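Local atomic coordinates of tryptophan synthase alpha-subunit (Pyrococcus furiosus, PDB entry 1GEQ), a protein that cleaves indoleglycerol phosphate by a retro-aldol reaction into indole and glyceraldehyde 3-phosphate, as the alpha subunit of the complex that makes tryptophan. Residues I35-P40 against F69-E74; N99-A104 against T126-E131. All blocks are in the same frame, centred on the assembly; numbering follows the deposited sequence.

Interaction 1: residues I35-P40 against F69-E74; sequences IELGIP and FWIVKE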
loop_
_atom_site.group_PDB
_atom_site.type_symbol
_atom_site.label_atom_id
_atom_site.label_comp_id
_atom_site.label_asym_id
_atom_site.label_seq_id
_atom_site.Cartn_x
_atom_site.Cartn_y
_atom_site.Cartn_z
ATOM N N ILE A 35 -2.077 -2.004 6.775
ATOM C CA ILE A 35 -2.155 -0.632 6.282
ATOM C C ILE A 35 -0.999 -0.277 5.340
ATOM O O ILE A 35 0.155 -0.596 5.618
ATOM C CB ILE A 35 -2.141 0.358 7.471
ATOM C CG1 ILE A 35 -3.429 0.198 8.281
ATOM C CG2 ILE A 35 -1.982 1.787 6.973
ATOM C CD1 ILE A 35 -3.425 0.949 9.602
ATOM N N GLU A 36 -1.322 0.366 4.222
ATOM C CA GLU A 36 -0.304 0.806 3.266
ATOM C C GLU A 36 -0.205 2.320 3.422
ATOM O O GLU A 36 -1.195 3.029 3.249
ATOM C CB GLU A 36 -0.703 0.473 1.819
ATOM C CG GLU A 36 -0.431 -0.973 1.394
ATOM C CD GLU A 36 -0.722 -1.213 -0.079
ATOM O OE1 GLU A 36 -0.499 -2.343 -0.563
ATOM O OE2 GLU A 36 -1.171 -0.264 -0.759
ATOM N N LEU A 37 0.980 2.806 3.766
ATOM C CA LEU A 37 1.197 4.238 3.948
ATOM C C LEU A 37 2.100 4.717 2.824
ATOM O O LEU A 37 3.259 4.296 2.724
ATOM C CB LEU A 37 1.867 4.508 5.300
ATOM C CG LEU A 37 2.081 5.975 5.698
ATOM C CD1 LEU A 37 0.739 6.676 5.827
ATOM C CD2 LEU A 37 2.844 6.047 7.021
ATOM N N GLY A 38 1.574 5.602 1.984
ATOM C CA GLY A 38 2.352 6.088 0.858
ATOM C C GLY A 38 3.156 7.350 1.104
ATOM O O GLY A 38 2.666 8.319 1.690
ATOM N N ILE A 39 4.405 7.316 0.660
ATOM C CA ILE A 39 5.309 8.446 0.788
ATOM C C ILE A 39 5.186 9.287 -0.483
ATOM O O ILE A 39 5.461 8.800 -1.587
ATOM C CB ILE A 39 6.768 7.975 0.930
ATOM C CG1 ILE A 39 6.933 7.223 2.254
ATOM C CG2 ILE A 39 7.719 9.173 0.859
ATOM C CD1 ILE A 39 8.328 6.684 2.467
ATOM N N PRO A 40 4.779 10.556 -0.334
ATOM C CA PRO A 40 4.602 11.514 -1.433
ATOM C C PRO A 40 5.834 11.637 -2.315
ATOM O O PRO A 40 6.962 11.652 -1.828
ATOM C CB PRO A 40 4.295 12.825 -0.705
ATOM C CG PRO A 40 3.650 12.375 0.562
ATOM C CD PRO A 40 4.476 11.185 0.964
ATOM N N PHE A 69 8.048 8.632 9.130
ATOM C CA PHE A 69 8.504 7.814 10.242
ATOM C C PHE A 69 7.859 8.255 11.549
ATOM O O PHE A 69 7.677 7.450 12.456
ATOM C CB PHE A 69 10.033 7.869 10.357
ATOM C CG PHE A 69 10.756 7.335 9.147
ATOM C CD1 PHE A 69 10.419 6.093 8.608
ATOM C CD2 PHE A 69 11.788 8.063 8.555
ATOM C CE1 PHE A 69 11.100 5.583 7.497
ATOM C CE2 PHE A 69 12.474 7.564 7.447
ATOM C CZ PHE A 69 12.129 6.320 6.916
ATOM N N TRP A 70 7.511 9.534 11.643
ATOM C CA TRP A 70 6.870 10.076 12.839
ATOM C C TRP A 70 5.471 9.483 12.959
ATOM O O TRP A 70 5.045 9.074 14.035
ATOM C CB TRP A 70 6.767 11.601 12.738
ATOM C CG TRP A 70 5.984 12.234 13.861
ATOM C CD1 TRP A 70 6.470 12.654 15.066
ATOM C CD2 TRP A 70 4.574 12.487 13.892
ATOM N NE1 TRP A 70 5.453 13.152 15.845
ATOM C CE2 TRP A 70 4.272 13.058 15.144
ATOM C CE3 TRP A 70 3.530 12.277 12.974
ATOM C CZ2 TRP A 70 2.975 13.432 15.514
ATOM C CZ3 TRP A 70 2.238 12.645 13.339
ATOM C CH2 TRP A 70 1.972 13.212 14.598
ATOM N N ILE A 71 4.758 9.460 11.836
ATOM C CA ILE A 71 3.404 8.922 11.786
ATOM C C ILE A 71 3.367 7.482 12.279
ATOM O O ILE A 71 2.557 7.132 13.136
ATOM C CB ILE A 71 2.846 8.987 10.343
ATOM C CG1 ILE A 71 2.608 10.450 9.949
ATOM C CG2 ILE A 71 1.557 8.190 10.238
ATOM C CD1 ILE A 71 2.168 10.644 8.506
ATOM N N VAL A 72 4.251 6.653 11.734
ATOM C CA VAL A 72 4.321 5.248 12.115
ATOM C C VAL A 72 4.707 5.086 13.580
ATOM O O VAL A 72 4.130 4.269 14.296
ATOM C CB VAL A 72 5.346 4.483 11.246
ATOM C CG1 VAL A 72 5.518 3.061 11.770
ATOM C CG2 VAL A 72 4.881 4.458 9.796
ATOM N N LYS A 73 5.690 5.861 14.023
ATOM C CA LYS A 73 6.135 5.783 15.405
ATOM C C LYS A 73 4.960 6.058 16.337
ATOM O O LYS A 73 4.698 5.292 17.262
ATOM C CB LYS A 73 7.245 6.799 15.657
ATOM C CG LYS A 73 8.048 6.523 16.906
ATOM C CD LYS A 73 8.810 7.758 17.354
ATOM C CE LYS A 73 7.858 8.838 17.851
ATOM N NZ LYS A 73 7.971 10.098 17.068
ATOM N N GLU A 74 4.248 7.154 16.085
ATOM C CA GLU A 74 3.100 7.522 16.904
ATOM C C GLU A 74 2.000 6.479 16.844
ATOM O O GLU A 74 1.357 6.180 17.850
ATOM C CB GLU A 74 2.545 8.875 16.460
ATOM C CG GLU A 74 3.357 10.034 16.983
ATOM C CD GLU A 74 3.295 10.120 18.494
ATOM O OE1 GLU A 74 4.346 10.374 19.116
ATOM O OE2 GLU A 74 2.193 9.931 19.055
#
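The shortest polar bond here, the backbone hydrogen bond from E74 N to W70 O (2.9 Å), closes the helical turn that carries I71 and V72, whose methyls meet L37; between I35-P40 and F69-E74 themselves there is no hydrogen bond. L37 leaves strand 35-38 toward the helix with CG anti to its backbone nitrogen (chi1 -176°), and its leading methyl, CD2, makes both contacts. One is with CG2 of V72, 3.8 Å from L37 CD2; the other is with CG2 of I71, 4.1 Å away from the same methyl. Both meetings are between aliphatic branches, and leucine suits the strand position because its stem spans part of the gap while its forked end can lie against two residues at once. The gap is considerable: the CA atoms of L37 and V72 are 8.8 Å apart. On the helix, beta-branched I71 and V72 present a methyl close to the backbone. I71 also touches A13 and V72 touches V109, so loops flank the pair. The backbone of L37 is hydrogen-bonded to V84 of strand 83-87, which helps to set where its side chain starts. Alternation along the strand turns the carboxylate of E36 away from the helix. The contact thus belongs to the strand-to-helix packing of a TIM barrel; helix 65-76 lies on the crossover from strand 35-38 to strand 83-87. Purely apolar and buried, its surfaces impose no directional bonds: shape and exclusion of water hold strand to helix, while E36 points to the interior, where its role as proton acceptor lies.

Interaction 2: residues N99-A104 against T126-E131; sequences NFLAEA and TEIARE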
loop_
_atom_site.group_PDB
_atom_site.type_symbol
_atom_site.label_atom_id
_atom_site.label_comp_id
_atom_site.label_asym_id
_atom_site.label_seq_id
_atom_site.Cartn_x
_atom_site.Cartn_y
_atom_site.Cartn_z
ATOM N N ASN A 99 20.360 2.853 5.034
ATOM C CA ASN A 99 19.949 3.872 5.997
ATOM C C ASN A 99 18.429 3.942 6.093
ATOM O O ASN A 99 17.865 3.964 7.184
ATOM C CB ASN A 99 20.455 5.262 5.591
ATOM C CG ASN A 99 21.954 5.410 5.727
ATOM O OD1 ASN A 99 22.624 4.566 6.318
ATOM N ND2 ASN A 99 22.492 6.501 5.186
ATOM N N PHE A 100 17.776 3.989 4.935
ATOM C CA PHE A 100 16.324 4.082 4.874
ATOM C C PHE A 100 15.648 2.901 5.551
ATOM O O PHE A 100 14.858 3.077 6.480
ATOM C CB PHE A 100 15.861 4.169 3.416
ATOM C CG PHE A 100 14.425 4.591 3.263
ATOM C CD1 PHE A 100 14.109 5.891 2.881
ATOM C CD2 PHE A 100 13.389 3.698 3.519
ATOM C CE1 PHE A 100 12.782 6.300 2.760
ATOM C CE2 PHE A 100 12.057 4.096 3.402
ATOM C CZ PHE A 100 11.753 5.400 3.022
ATOM N N LEU A 101 15.954 1.697 5.080
ATOM C CA LEU A 101 15.358 0.489 5.637
ATOM C C LEU A 101 15.563 0.382 7.148
ATOM O O LEU A 101 14.660 -0.031 7.880
ATOM C CB LEU A 101 15.930 -0.745 4.930
ATOM C CG LEU A 101 15.632 -0.832 3.428
ATOM C CD1 LEU A 101 16.178 -2.135 2.861
ATOM C CD2 LEU A 101 14.130 -0.744 3.199
ATOM N N ALA A 102 16.746 0.771 7.613
ATOM C CA ALA A 102 17.071 0.716 9.037
ATOM C C ALA A 102 16.169 1.623 9.876
ATOM O O ALA A 102 15.600 1.192 10.883
ATOM C CB ALA A 102 18.531 1.100 9.253
ATOM N N GLU A 103 16.051 2.880 9.465
ATOM C CA GLU A 103 15.219 3.831 10.192
ATOM C C GLU A 103 13.748 3.426 10.088
ATOM O O GLU A 103 12.973 3.626 11.022
ATOM C CB GLU A 103 15.424 5.244 9.640
ATOM C CG GLU A 103 14.840 6.352 10.514
ATOM C CD GLU A 103 15.205 7.740 10.012
ATOM O OE1 GLU A 103 14.885 8.734 10.702
ATOM O OE2 GLU A 103 15.809 7.837 8.923
ATOM N N ALA A 104 13.367 2.846 8.952
ATOM C CA ALA A 104 11.987 2.412 8.754
ATOM C C ALA A 104 11.665 1.325 9.771
ATOM O O ALA A 104 10.639 1.373 10.456
ATOM C CB ALA A 104 11.800 1.878 7.338
ATOM N N THR A 126 16.509 -6.869 -1.928
ATOM C CA THR A 126 15.932 -7.951 -1.131
ATOM C C THR A 126 16.912 -8.474 -0.090
ATOM O O THR A 126 16.515 -8.909 0.994
ATOM C CB THR A 126 15.490 -9.135 -2.024
ATOM O OG1 THR A 126 16.623 -9.654 -2.730
ATOM C CG2 THR A 126 14.441 -8.681 -3.023
ATOM N N GLU A 127 18.195 -8.431 -0.433
ATOM C CA GLU A 127 19.257 -8.889 0.452
ATOM C C GLU A 127 19.322 -8.029 1.707
ATOM O O GLU A 127 19.301 -8.532 2.831
ATOM C CB GLU A 127 20.595 -8.818 -0.284
ATOM C CG GLU A 127 21.802 -9.127 0.571
ATOM C CD GLU A 127 23.110 -8.959 -0.191
ATOM O OE1 GLU A 127 23.341 -9.715 -1.161
ATOM O OE2 GLU A 127 23.902 -8.065 0.182
ATOM N N ILE A 128 19.403 -6.721 1.493
ATOM C CA ILE A 128 19.485 -5.750 2.577
ATOM C C ILE A 128 18.205 -5.703 3.408
ATOM O O ILE A 128 18.252 -5.573 4.632
ATOM C CB ILE A 128 19.771 -4.358 2.001
ATOM C CG1 ILE A 128 21.067 -4.410 1.187
ATOM C CG2 ILE A 128 19.872 -3.335 3.116
ATOM C CD1 ILE A 128 21.238 -3.256 0.224
ATOM N N ALA A 129 17.060 -5.806 2.738
ATOM C CA ALA A 129 15.778 -5.782 3.427
ATOM C C ALA A 129 15.752 -6.901 4.457
ATOM O O ALA A 129 15.369 -6.703 5.609
ATOM C CB ALA A 129 14.642 -5.967 2.426
ATOM N N ARG A 130 16.157 -8.088 4.021
ATOM C CA ARG A 130 16.198 -9.250 4.894
ATOM C C ARG A 130 17.136 -8.985 6.062
ATOM O O ARG A 130 16.812 -9.271 7.214
ATOM C CB ARG A 130 16.677 -10.467 4.107
ATOM C CG ARG A 130 17.218 -11.580 4.979
ATOM C CD ARG A 130 17.686 -12.759 4.145
ATOM N NE ARG A 130 18.488 -13.695 4.931
ATOM C CZ ARG A 130 19.747 -13.475 5.304
ATOM N NH1 ARG A 130 20.356 -12.348 4.957
ATOM N NH2 ARG A 130 20.394 -14.378 6.030
ATOM N N GLU A 131 18.308 -8.441 5.758
ATOM C CA GLU A 131 19.284 -8.148 6.795
ATOM C C GLU A 131 18.755 -7.131 7.796
ATOM O O GLU A 131 19.030 -7.228 8.991
ATOM C CB GLU A 131 20.591 -7.654 6.166
ATOM C CG GLU A 131 21.452 -8.801 5.649
ATOM C CD GLU A 131 22.526 -8.359 4.673
ATOM O OE1 GLU A 131 23.242 -9.236 4.147
ATOM O OE2 GLU A 131 22.654 -7.141 4.425
#
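L101 meets I128 and A129 with a single methyl, CD1, which carries all the contacts between these two helical segments. That methyl lies 3.7 Å from A129 CA, so it rests on the backbone of the second helix as much as on side chains; A129 N is hardly farther. A129 CB is 4.2 Å from L101 CD1, while the CG2 branch of I128 is 3.9 Å from the same methyl. L101 has CD1 extended from CA (chi2 -177°), which carries the methyl toward the facing helix. The small side chain of alanine is what suits A129 here: it leaves the main chain accessible and permits a CA separation of 6.7 Å between L101 and A129. Isoleucine at 128 provides the neighbouring wall, its CG2 lying beside the methyl. Further out, L101 also touches F125 and E132 of the same facing helix, so it is lodged among residues on successive turns. A salt bridge from E131 OE2 to R98 NH2 adds a polar tie between the two helices beside the apolar contact. Within the barrel, helices 97-107 and 122-132 are successive members of the outer layer, with strand 111-114 between them in sequence; A129 packs on T136 of strand 135-140, whereas F100 and A104 turn to helix 65-76.

Interactions 1 and 2 follow one another along the chain and around the barrel, their centres about 16 Å apart. Helix 65-76 of interaction 1 packs on helix 97-107 of interaction 2 through F69, whose CE1 lies 3.5 Å from A104 CA and whose ring meets F100 edge-to-face. I39, from segment 35-40, reaches the same phenylalanine, with CD1 3.7 Å from F100 CZ. F100 thus meets both segments of interaction 1, and F69, I39 and F100 bridge the space between the two contacts. Interaction 1 backs the strand that carries catalytic E36; interaction 2 lies farther out, helix against helix, away from E36 and D47.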